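PDB 6BQ6: thermospermine synthase from Medicago truncatula, which probably transfers an aminopropyl group from decarboxylated S-adenosylmethionine to spermidine, yielding thermospermine and S-methyl-5'-thioadenosine in polyamine biosynthesis. Local coordinates for residues B[50-61]-B[133-144]. Numbering follows the deposited sequence. Where two conformers were deposited one is given.
Sequences HTGASQYQDIAL and IDEEVVEFCKSY
Asp-134, the N-cap of helix 135-144, meets the turn of the β-hairpin formed by strands 47-53 and 58-64, joining the N-terminal β-domain to the Rossmann-like domain. Its CG stands anti to the backbone N (chi1 -168°), carrying the carboxylate toward the turn. From CB outward, Asp-134 CB lies 3.7 Å from Gln-57 NE2 and Asp-134 CG 3.3 Å from Ser-54 OG; OD1 caps the helix by accepting from Glu-136 N, 37° above the carboxylate plane. Asp-134 OD2 takes two donors: Ser-54 OG at 2.6 Å on the syn side, and Gln-57 NE2 at 2.9 Å through the anti lone pair. The latter bond is nearly straight (172°), and amide and carboxylate are almost coplanar, consistent with a restrained amide. Gln-57 is an adenosine-binding residue, although this chain holds no adenosine, so Asp-134 probably helps position it from the second shell. With alanine here, Gln-57 NE2 and Ser-54 OG would probably lose their shared acceptor, and Glu-136 N its side-chain cap. Phe-140 packs on the hairpin's helix-facing side: Leu-61 CB lies at its edge, and Phe-140 CE1 over the His-50 ring, 3.3 Å from His-50 CD2. Ile-59 CG2 makes a CH-pi contact, 4.0 Å from the Phe-140 ring centroid.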
loop_
_atom_site.group_PDB
_atom_site.type_symbol
_atom_site.label_atom_id
_atom_site.label_comp_id
_atom_site.label_asym_id
_atom_site.label_seq_id
_atom_site.Cartn_x
_atom_site.Cartn_y
_atom_site.Cartn_z
ATOM N N HIS B 50 -12.818 11.587 13.043
ATOM C CA HIS B 50 -13.422 12.648 12.205
ATOM C C HIS B 50 -12.690 12.880 10.871
ATOM O O HIS B 50 -11.479 12.688 10.759
ATOM C CB HIS B 50 -13.419 13.968 12.971
ATOM C CG HIS B 50 -13.863 15.144 12.150
ATOM N ND1 HIS B 50 -15.088 15.745 12.324
ATOM C CD2 HIS B 50 -13.248 15.831 11.155
ATOM C CE1 HIS B 50 -15.213 16.751 11.477
ATOM N NE2 HIS B 50 -14.110 16.827 10.755
ATOM N N THR B 51 -13.422 13.304 9.844
ATOM C CA THR B 51 -12.811 13.739 8.586
ATOM C C THR B 51 -13.625 14.958 8.104
ATOM O O THR B 51 -14.835 15.014 8.327
ATOM C CB THR B 51 -12.763 12.602 7.525
ATOM O OG1 THR B 51 -11.681 11.695 7.812
ATOM C CG2 THR B 51 -12.547 13.142 6.152
ATOM N N GLY B 52 -12.975 15.940 7.487
ATOM C CA GLY B 52 -13.669 17.173 7.065
ATOM C C GLY B 52 -12.801 18.066 6.199
ATOM O O GLY B 52 -11.813 17.580 5.644
ATOM N N ALA B 53 -13.172 19.352 6.075
ATOM C CA ALA B 53 -12.348 20.353 5.373
ATOM C C ALA B 53 -12.800 21.820 5.403
ATOM O O ALA B 53 -13.993 22.084 5.300
ATOM C CB ALA B 53 -12.210 19.957 3.936
ATOM N N SER B 54 -11.818 22.745 5.404
ATOM C CA SER B 54 -12.010 24.175 5.116
ATOM C C SER B 54 -11.547 24.349 3.670
ATOM O O SER B 54 -11.040 23.402 3.076
ATOM C CB SER B 54 -11.145 25.002 6.061
ATOM O OG SER B 54 -9.772 24.938 5.678
ATOM N N GLN B 55 -11.654 25.558 3.103
ATOM C CA GLN B 55 -11.124 25.744 1.731
ATOM C C GLN B 55 -9.614 25.738 1.700
ATOM O O GLN B 55 -9.034 25.535 0.627
ATOM C CB GLN B 55 -11.738 26.931 0.912
ATOM C CG GLN B 55 -11.508 28.343 1.368
ATOM C CD GLN B 55 -10.153 28.908 0.942
ATOM O OE1 GLN B 55 -9.854 29.085 -0.248
ATOM N NE2 GLN B 55 -9.346 29.220 1.920
ATOM N N TYR B 56 -8.970 25.897 2.865
ATOM C CA TYR B 56 -7.527 25.726 2.956
ATOM C C TYR B 56 -7.084 24.282 2.934
ATOM O O TYR B 56 -6.041 23.976 2.345
ATOM C CB TYR B 56 -6.951 26.358 4.222
ATOM C CG TYR B 56 -7.061 27.827 4.221
ATOM C CD1 TYR B 56 -6.209 28.595 3.417
ATOM C CD2 TYR B 56 -7.995 28.466 5.003
ATOM C CE1 TYR B 56 -6.325 29.967 3.401
ATOM C CE2 TYR B 56 -8.114 29.842 4.995
ATOM C CZ TYR B 56 -7.279 30.580 4.175
ATOM O OH TYR B 56 -7.401 31.952 4.140
ATOM N N GLN B 57 -7.802 23.392 3.615
ATOM C CA GLN B 57 -7.257 22.030 3.821
ATOM C C GLN B 57 -8.267 21.073 4.440
ATOM O O GLN B 57 -9.140 21.510 5.164
ATOM C CB GLN B 57 -6.002 22.081 4.718
ATOM C CG GLN B 57 -6.286 22.628 6.109
ATOM C CD GLN B 57 -5.080 23.284 6.760
ATOM O OE1 GLN B 57 -3.953 22.817 6.604
ATOM N NE2 GLN B 57 -5.317 24.350 7.499
ATOM N N ASP B 58 -8.162 19.787 4.096
ATOM C CA ASP B 58 -8.913 18.718 4.738
ATOM C C ASP B 58 -8.302 18.427 6.098
ATOM O O ASP B 58 -7.125 18.608 6.287
ATOM C CB ASP B 58 -8.894 17.419 3.922
ATOM C CG ASP B 58 -9.639 17.538 2.581
ATOM O OD1 ASP B 58 -10.375 18.532 2.350
ATOM O OD2 ASP B 58 -9.450 16.629 1.747
ATOM N N ILE B 59 -9.148 17.997 7.017
ATOM C CA ILE B 59 -8.805 17.811 8.407
ATOM C C ILE B 59 -9.301 16.438 8.796
ATOM O O ILE B 59 -10.418 16.107 8.486
ATOM C CB ILE B 59 -9.521 18.869 9.287
ATOM C CG1 ILE B 59 -9.191 20.274 8.757
ATOM C CG2 ILE B 59 -9.103 18.672 10.731
ATOM C CD1 ILE B 59 -10.150 21.371 9.137
ATOM N N ALA B 60 -8.468 15.634 9.456
ATOM C CA ALA B 60 -8.850 14.282 9.897
ATOM C C ALA B 60 -8.193 14.002 11.240
ATOM O O ALA B 60 -7.070 14.455 11.482
ATOM C CB ALA B 60 -8.411 13.243 8.868
ATOM N N LEU B 61 -8.936 13.386 12.153
ATOM C CA LEU B 61 -8.391 12.861 13.387
ATOM C C LEU B 61 -8.555 11.342 13.413
ATOM O O LEU B 61 -9.687 10.818 13.330
ATOM C CB LEU B 61 -9.059 13.502 14.577
ATOM C CG LEU B 61 -8.452 13.210 15.945
ATOM C CD1 LEU B 61 -7.085 13.851 16.192
ATOM C CD2 LEU B 61 -9.440 13.610 17.038
ATOM N N ILE B 133 -4.323 31.088 10.144
ATOM C CA ILE B 133 -5.164 31.533 9.062
ATOM C C ILE B 133 -6.465 30.728 8.987
ATOM O O ILE B 133 -7.416 31.202 8.422
ATOM C CB ILE B 133 -4.394 31.538 7.747
ATOM C CG1 ILE B 133 -5.026 32.552 6.810
ATOM C CG2 ILE B 133 -4.265 30.126 7.167
ATOM C CD1 ILE B 133 -4.074 33.109 5.776
ATOM N N ASP B 134 -6.502 29.529 9.565
ATOM C CA ASP B 134 -7.616 28.595 9.354
ATOM C C ASP B 134 -8.367 28.408 10.633
ATOM O O ASP B 134 -8.027 27.584 11.462
ATOM C CB ASP B 134 -7.122 27.252 8.786
ATOM C CG ASP B 134 -8.256 26.374 8.278
ATOM O OD1 ASP B 134 -9.440 26.691 8.537
ATOM O OD2 ASP B 134 -7.967 25.418 7.548
ATOM N N GLU B 135 -9.434 29.191 10.790
ATOM C CA GLU B 135 -10.244 29.103 11.980
ATOM C C GLU B 135 -10.846 27.721 12.177
ATOM O O GLU B 135 -11.085 27.287 13.306
ATOM C CB GLU B 135 -11.363 30.150 11.905
ATOM C CG GLU B 135 -12.160 30.268 13.191
ATOM C CD GLU B 135 -13.057 31.496 13.183
ATOM O OE1 GLU B 135 -13.507 31.867 12.076
ATOM O OE2 GLU B 135 -13.304 32.079 14.273
ATOM N N GLU B 136 -11.070 26.989 11.098
ATOM C CA GLU B 136 -11.699 25.654 11.247
ATOM C C GLU B 136 -10.757 24.688 11.902
ATOM O O GLU B 136 -11.184 23.871 12.704
ATOM C CB GLU B 136 -12.219 25.144 9.913
ATOM C CG GLU B 136 -13.499 25.902 9.540
ATOM C CD GLU B 136 -14.236 25.310 8.360
ATOM O OE1 GLU B 136 -14.201 24.076 8.218
ATOM O OE2 GLU B 136 -14.843 26.100 7.581
ATOM N N VAL B 137 -9.458 24.837 11.664
ATOM C CA VAL B 137 -8.465 23.985 12.352
ATOM C C VAL B 137 -8.458 24.326 13.847
ATOM O O VAL B 137 -8.468 23.445 14.685
ATOM C CB VAL B 137 -7.066 24.137 11.756
ATOM C CG1 VAL B 137 -6.001 23.466 12.655
ATOM C CG2 VAL B 137 -7.028 23.568 10.342
ATOM N N VAL B 138 -8.455 25.616 14.183
ATOM C CA VAL B 138 -8.439 26.037 15.587
ATOM C C VAL B 138 -9.648 25.481 16.293
ATOM O O VAL B 138 -9.550 24.916 17.384
ATOM C CB VAL B 138 -8.427 27.572 15.734
ATOM C CG1 VAL B 138 -8.581 27.978 17.189
ATOM C CG2 VAL B 138 -7.114 28.076 15.176
ATOM N N GLU B 139 -10.800 25.678 15.677
ATOM C CA GLU B 139 -12.047 25.270 16.336
ATOM C C GLU B 139 -12.134 23.748 16.455
ATOM O O GLU B 139 -12.593 23.235 17.481
ATOM C CB GLU B 139 -13.229 25.869 15.598
ATOM C CG GLU B 139 -13.370 27.378 15.834
ATOM C CD GLU B 139 -13.692 27.749 17.296
ATOM O OE1 GLU B 139 -14.357 26.972 18.019
ATOM O OE2 GLU B 139 -13.212 28.787 17.759
ATOM N N PHE B 140 -11.645 23.045 15.430
ATOM C CA PHE B 140 -11.593 21.588 15.471
ATOM C C PHE B 140 -10.750 21.136 16.659
ATOM O O PHE B 140 -11.175 20.314 17.460
ATOM C CB PHE B 140 -11.006 21.044 14.190
ATOM C CG PHE B 140 -10.991 19.552 14.146
ATOM C CD1 PHE B 140 -12.123 18.872 13.814
ATOM C CD2 PHE B 140 -9.891 18.855 14.524
ATOM C CE1 PHE B 140 -12.145 17.494 13.833
ATOM C CE2 PHE B 140 -9.887 17.458 14.529
ATOM C CZ PHE B 140 -11.013 16.783 14.176
ATOM N N CYS B 141 -9.544 21.686 16.764
ATOM C CA CYS B 141 -8.617 21.257 17.820
ATOM C C CYS B 141 -9.093 21.683 19.201
ATOM O O CYS B 141 -8.921 20.965 20.152
ATOM C CB CYS B 141 -7.216 21.748 17.521
ATOM S SG CYS B 141 -6.543 20.957 16.052
ATOM N N LYS B 142 -9.692 22.864 19.306
ATOM C CA LYS B 142 -10.225 23.298 20.578
ATOM C C LYS B 142 -11.249 22.307 21.122
ATOM O O LYS B 142 -11.363 22.087 22.351
ATOM C CB LYS B 142 -10.864 24.662 20.417
ATOM C CG LYS B 142 -11.358 25.236 21.704
ATOM C CD LYS B 142 -11.576 26.747 21.580
ATOM C CE LYS B 142 -12.074 27.302 22.912
ATOM N NZ LYS B 142 -11.650 28.722 23.153
ATOM N N SER B 143 -11.985 21.702 20.216
ATOM C CA SER B 143 -12.990 20.699 20.591
ATOM C C SER B 143 -12.470 19.275 20.757
ATOM O O SER B 143 -12.925 18.530 21.662
ATOM C CB SER B 143 -14.144 20.708 19.581
ATOM O OG SER B 143 -15.120 21.630 20.038
ATOM N N TYR B 144 -11.542 18.874 19.896
ATOM C CA TYR B 144 -11.111 17.476 19.835
ATOM C C TYR B 144 -9.787 17.129 20.433
ATOM O O TYR B 144 -9.563 15.955 20.711
ATOM C CB TYR B 144 -11.137 17.010 18.401
ATOM C CG TYR B 144 -12.561 16.936 17.880
ATOM C CD1 TYR B 144 -13.443 15.992 18.376
ATOM C CD2 TYR B 144 -13.023 17.812 16.904
ATOM C CE1 TYR B 144 -14.754 15.910 17.876
ATOM C CE2 TYR B 144 -14.319 17.742 16.428
ATOM C CZ TYR B 144 -15.173 16.797 16.925
ATOM O OH TYR B 144 -16.448 16.694 16.420
#